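Local coordinates for putative NAD(P)H-flavin oxidoreductase (Neisseria meningitidis serogroup A / serotype 4A, PDB 6WT2) that reduces chloramphenicol as an FMN-dependent, NfsB-type nitroreductase and probably draws its electrons from NADH or NADPH, at the flavin mononucleotide and nicotinic acid site. Coordinates in Å, arbitrary orientation; residue numbers count along the deposited sequence, not the author numbering. Chains: chain A/B, Putative NAD(P)H-flavin oxidoreductase.

The flavin mononucleotide and nicotinic acid site. Residues chain A 19-21, 23, 74-75, 150, 168-172, 198, 212, 214; chain B 47-51, 109, 127, 148, 151. With FMN (flavin mononucleotide), chain C; NIO (nicotinic acid), chain D.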
# COMPACT_ATOMS: atom_id res chain seq x y z
N ARG A 19 -1.29 -15.99 -1.88
CA ARG A 19 -2.17 -15.05 -1.20
C ARG A 19 -3.52 -14.97 -1.88
O ARG A 19 -3.61 -14.62 -3.07
CB ARG A 19 -1.56 -13.66 -1.10
CG ARG A 19 -2.19 -12.84 0.05
CD ARG A 19 -2.41 -11.36 -0.30
NE ARG A 19 -2.93 -11.21 -1.67
CZ ARG A 19 -4.22 -11.20 -2.01
NH1 ARG A 19 -5.17 -11.31 -1.08
NH2 ARG A 19 -4.56 -11.10 -3.28
N LYS A 20 -4.56 -15.30 -1.14
CA LYS A 20 -5.94 -15.17 -1.59
C LYS A 20 -6.73 -14.64 -0.41
O LYS A 20 -6.45 -15.01 0.74
CB LYS A 20 -6.52 -16.51 -2.07
CG LYS A 20 -5.63 -17.26 -3.05
CD LYS A 20 -6.19 -18.62 -3.35
CE LYS A 20 -5.45 -19.30 -4.49
NZ LYS A 20 -6.26 -20.42 -5.05
N SER A 21 -7.69 -13.77 -0.67
CA SER A 21 -8.49 -13.27 0.44
C SER A 21 -9.31 -14.40 1.04
O SER A 21 -10.03 -15.12 0.33
CB SER A 21 -9.39 -12.12 -0.02
OG SER A 21 -8.59 -10.98 -0.27
N ARG A 23 -12.14 -15.50 3.89
CA ARG A 23 -13.19 -15.00 4.76
C ARG A 23 -13.56 -15.97 5.88
O ARG A 23 -14.26 -15.56 6.81
CB ARG A 23 -14.45 -14.66 3.96
CG ARG A 23 -14.34 -13.34 3.22
CD ARG A 23 -13.68 -13.52 1.86
NE ARG A 23 -13.57 -12.26 1.14
CZ ARG A 23 -13.22 -12.16 -0.14
NH1 ARG A 23 -12.96 -13.26 -0.84
NH2 ARG A 23 -13.14 -10.97 -0.71
N TRP A 74 -19.36 -5.66 8.91
CA TRP A 74 -19.94 -6.69 8.05
C TRP A 74 -18.93 -7.28 7.08
O TRP A 74 -19.07 -8.43 6.66
CB TRP A 74 -21.14 -6.11 7.30
CG TRP A 74 -20.84 -4.82 6.58
CD1 TRP A 74 -20.66 -3.59 7.15
CD2 TRP A 74 -20.68 -4.64 5.17
NE1 TRP A 74 -20.40 -2.66 6.18
CE2 TRP A 74 -20.41 -3.27 4.95
CE3 TRP A 74 -20.74 -5.50 4.07
CZ2 TRP A 74 -20.20 -2.75 3.67
CZ3 TRP A 74 -20.54 -4.97 2.79
CH2 TRP A 74 -20.27 -3.61 2.61
N GLY A 75 -17.89 -6.53 6.72
CA GLY A 75 -16.87 -7.06 5.82
C GLY A 75 -16.05 -8.20 6.40
O GLY A 75 -15.37 -8.90 5.64
N TYR A 150 -0.99 1.27 3.77
CA TYR A 150 -1.37 0.22 2.83
C TYR A 150 -0.14 -0.48 2.26
O TYR A 150 -0.26 -1.62 1.77
CB TYR A 150 -2.24 0.80 1.72
CG TYR A 150 -3.72 0.95 2.07
CD1 TYR A 150 -4.70 0.25 1.36
CD2 TYR A 150 -4.13 1.78 3.10
CE1 TYR A 150 -6.06 0.40 1.67
CE2 TYR A 150 -5.48 1.92 3.42
CZ TYR A 150 -6.43 1.23 2.71
OH TYR A 150 -7.76 1.38 3.02
N CYS A 168 -6.85 -11.72 5.00
CA CYS A 168 -7.85 -10.95 4.22
C CYS A 168 -7.68 -9.48 4.59
O CYS A 168 -7.67 -9.16 5.79
CB CYS A 168 -9.29 -11.38 4.48
SG CYS A 168 -10.51 -10.67 3.30
N PRO A 169 -7.53 -8.58 3.62
CA PRO A 169 -7.60 -7.15 3.92
C PRO A 169 -9.06 -6.75 4.12
O PRO A 169 -9.97 -7.35 3.55
CB PRO A 169 -7.01 -6.49 2.66
CG PRO A 169 -6.93 -7.61 1.58
CD PRO A 169 -7.56 -8.85 2.17
N VAL A 170 -9.28 -5.73 4.96
CA VAL A 170 -10.65 -5.40 5.36
C VAL A 170 -10.84 -3.89 5.43
O VAL A 170 -10.20 -3.21 6.26
CB VAL A 170 -11.03 -6.02 6.72
CG1 VAL A 170 -12.46 -5.59 7.10
CG2 VAL A 170 -10.94 -7.55 6.67
N GLU A 171 -11.75 -3.37 4.60
CA GLU A 171 -12.29 -2.02 4.73
C GLU A 171 -13.77 -2.03 5.10
O GLU A 171 -14.33 -0.96 5.35
CB GLU A 171 -12.13 -1.23 3.42
CG GLU A 171 -10.75 -0.65 3.18
CD GLU A 171 -10.62 -0.06 1.77
OE1 GLU A 171 -11.62 -0.13 1.02
OE2 GLU A 171 -9.55 0.46 1.41
N GLY A 172 -14.40 -3.20 5.14
CA GLY A 172 -15.84 -3.28 5.30
C GLY A 172 -16.31 -3.10 6.73
O GLY A 172 -16.81 -4.05 7.36
N VAL A 198 -7.28 0.94 7.96
CA VAL A 198 -7.63 -0.31 7.28
C VAL A 198 -7.42 -1.43 8.29
O VAL A 198 -6.80 -1.22 9.34
CB VAL A 198 -6.77 -0.51 6.01
CG1 VAL A 198 -5.31 -0.73 6.42
CG2 VAL A 198 -7.31 -1.64 5.09
N LYS A 212 -8.84 -15.63 -7.71
CA LYS A 212 -9.74 -14.61 -8.25
C LYS A 212 -9.11 -13.92 -9.46
O LYS A 212 -7.89 -13.86 -9.61
CB LYS A 212 -10.08 -13.59 -7.16
CG LYS A 212 -10.72 -14.21 -5.91
CD LYS A 212 -11.86 -15.16 -6.30
CE LYS A 212 -12.68 -15.61 -5.10
NZ LYS A 212 -11.87 -16.34 -4.08
N ARG A 214 -8.06 -11.18 -12.47
CA ARG A 214 -7.48 -9.85 -12.59
C ARG A 214 -7.64 -9.40 -14.04
O ARG A 214 -7.69 -10.22 -14.96
CB ARG A 214 -5.99 -9.81 -12.20
CG ARG A 214 -5.72 -10.08 -10.72
CD ARG A 214 -6.30 -8.99 -9.84
NE ARG A 214 -5.83 -9.12 -8.45
CZ ARG A 214 -6.36 -9.97 -7.57
NH1 ARG A 214 -7.40 -10.74 -7.92
NH2 ARG A 214 -5.88 -10.03 -6.33
N PRO B 47 -4.11 -7.45 -4.32
CA PRO B 47 -5.51 -7.26 -3.94
C PRO B 47 -5.91 -5.79 -3.98
O PRO B 47 -5.08 -4.89 -3.98
CB PRO B 47 -5.57 -7.81 -2.51
CG PRO B 47 -4.17 -7.53 -1.96
CD PRO B 47 -3.24 -7.74 -3.16
N SER B 48 -7.22 -5.57 -3.98
CA SER B 48 -7.77 -4.21 -4.01
C SER B 48 -9.18 -4.28 -3.45
O SER B 48 -9.87 -5.30 -3.58
CB SER B 48 -7.77 -3.61 -5.42
OG SER B 48 -8.52 -4.41 -6.33
N SER B 49 -9.59 -3.20 -2.79
CA SER B 49 -10.95 -3.11 -2.27
C SER B 49 -11.96 -3.42 -3.37
O SER B 49 -11.87 -2.90 -4.48
CB SER B 49 -11.21 -1.72 -1.68
OG SER B 49 -12.49 -1.63 -1.08
N VAL B 50 -12.94 -4.28 -3.04
CA VAL B 50 -13.97 -4.86 -3.92
C VAL B 50 -13.43 -5.36 -5.26
O VAL B 50 -14.19 -5.50 -6.22
CB VAL B 50 -15.14 -3.88 -4.15
CG1 VAL B 50 -15.68 -3.36 -2.82
CG2 VAL B 50 -14.77 -2.72 -5.09
N GLY B 51 -12.15 -5.74 -5.31
CA GLY B 51 -11.61 -6.17 -6.59
C GLY B 51 -11.62 -5.08 -7.65
O GLY B 51 -11.72 -5.37 -8.85
N ARG B 109 -15.60 -10.13 -10.84
CA ARG B 109 -15.72 -10.93 -9.63
C ARG B 109 -16.66 -12.11 -9.81
O ARG B 109 -16.83 -12.90 -8.88
CB ARG B 109 -16.24 -10.08 -8.47
CG ARG B 109 -15.34 -8.93 -8.05
CD ARG B 109 -15.79 -8.31 -6.75
NE ARG B 109 -15.42 -9.13 -5.60
CZ ARG B 109 -15.64 -8.78 -4.33
NH1 ARG B 109 -16.26 -7.64 -4.06
NH2 ARG B 109 -15.26 -9.58 -3.34
N PHE B 127 -21.45 1.01 1.58
CA PHE B 127 -20.05 1.09 1.99
C PHE B 127 -19.48 2.47 1.70
O PHE B 127 -18.91 3.12 2.59
CB PHE B 127 -19.24 0.01 1.29
CG PHE B 127 -17.75 0.18 1.44
CD1 PHE B 127 -17.15 0.06 2.69
CD2 PHE B 127 -16.97 0.44 0.33
CE1 PHE B 127 -15.78 0.22 2.83
CE2 PHE B 127 -15.59 0.60 0.46
CZ PHE B 127 -14.99 0.49 1.71
N GLN B 148 -5.25 1.88 -2.69
CA GLN B 148 -5.08 0.56 -3.30
C GLN B 148 -3.78 0.48 -4.11
O GLN B 148 -3.10 -0.55 -4.08
CB GLN B 148 -6.27 0.24 -4.22
CG GLN B 148 -7.67 0.62 -3.69
CD GLN B 148 -7.98 0.05 -2.32
OE1 GLN B 148 -7.75 -1.13 -2.05
NE2 GLN B 148 -8.49 0.91 -1.43
N ILE B 151 -0.71 -0.61 -2.31
CA ILE B 151 -0.56 -2.06 -2.15
C ILE B 151 0.24 -2.64 -3.31
O ILE B 151 1.17 -3.43 -3.11
CB ILE B 151 -1.94 -2.74 -2.04
CG1 ILE B 151 -2.75 -2.22 -0.85
CG2 ILE B 151 -1.77 -4.24 -1.94
CD1 ILE B 151 -4.17 -2.81 -0.83
N1 FMN C . -12.81 -8.66 1.47
C2 FMN C . -13.88 -8.81 2.30
O2 FMN C . -14.50 -9.90 2.27
N3 FMN C . -14.27 -7.86 3.16
C4 FMN C . -13.69 -6.65 3.22
O4 FMN C . -14.00 -5.80 4.08
C4A FMN C . -12.53 -6.41 2.34
N5 FMN C . -11.97 -5.19 2.28
C5A FMN C . -10.84 -5.00 1.54
C6 FMN C . -10.08 -3.85 1.74
C7 FMN C . -8.94 -3.65 0.98
C7M FMN C . -8.09 -2.41 1.17
C8 FMN C . -8.50 -4.68 0.00
C8M FMN C . -7.20 -4.50 -0.74
C9 FMN C . -9.23 -5.86 -0.15
C9A FMN C . -10.35 -6.08 0.64
N10 FMN C . -11.08 -7.29 0.53
C10 FMN C . -12.20 -7.46 1.34
C1' FMN C . -10.62 -8.36 -0.37
C2' FMN C . -10.99 -8.10 -1.84
O2' FMN C . -12.40 -8.33 -2.08
C3' FMN C . -10.08 -8.98 -2.68
O3' FMN C . -8.72 -8.55 -2.48
C4' FMN C . -10.35 -8.95 -4.19
O4' FMN C . -11.69 -9.34 -4.45
C5' FMN C . -9.39 -9.87 -4.93
O5' FMN C . -9.50 -11.21 -4.45
P FMN C . -8.16 -11.94 -3.92
O1P FMN C . -7.64 -10.93 -2.93
O2P FMN C . -8.55 -13.25 -3.29
O3P FMN C . -7.22 -12.09 -5.07
N NIO D . -16.79 -4.76 1.86
C1 NIO D . -16.32 -5.70 1.04
C2 NIO D . -15.23 -5.43 0.23
C3 NIO D . -14.62 -4.18 0.26
C4 NIO D . -15.14 -3.23 1.12
C5 NIO D . -16.23 -3.55 1.91
C6 NIO D . -14.71 -6.48 -0.69
O1 NIO D . -13.62 -6.27 -1.24
O2 NIO D . -15.36 -7.52 -0.87
O HOH W 1 -10.49 -14.65 -2.52
O HOH W 2 -11.96 -12.14 -3.21
O HOH W 3 -7.46 -15.12 -5.28
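Strand A:166-170 runs under the isoalloxazine and ends in a turn whose amides point at its edge: A:Glu171 N donates to FMN N5 at 3.0 Å and A:Gly172 N to carbonyl O4, while A:Gly75 O takes the N3 hydrogen on an in-plane lone pair. This is the two-chain FMN pocket of the nitroreductase family. A:Arg23, bent at chi2 (86°), lies side-on to the pyrimidine end, NE reaching FMN O2 at 2.8 Å and NH2 reaching N1; its charge could stabilise a reduced flavin. At the phosphate, A:Arg19 comes end-on with NH1 and NH2 both on FMN O1P, which also accepts from A:Ser21 OG at 2.8 Å. A:Arg214 NH2 meets FMN O3P in plane at 2.8 Å. A:Pro169 CB sits over one face of the dimethylbenzene ring, B:Ser49 CA over the other. A:Glu171 sends its carboxylate past methyl C7M: A:Tyr150 OH uses the anti lone pair of OE2 (2.6 Å), B:Gln148 NE2 the syn one, and B:Ser49 OG meets OE1 from above the plane. Nicotinic acid lies flat over the flavin on the B:Ser49 face, NIO C3 3.5 Å from FMN N5, where the NAD(P)H nicotinamide would be expected; it may mimic that ring. NIO O1 takes the hydrogen bond of ribityl 2'-hydroxyl FMN O2' and has B:Val50 N 2.8 Å away; NIO O2 is salt-bridged to B:Arg109 NH2 (3.2 Å). The NIO ring points its C4 edge into the face of the B:Phe127 ring, planes 74° apart.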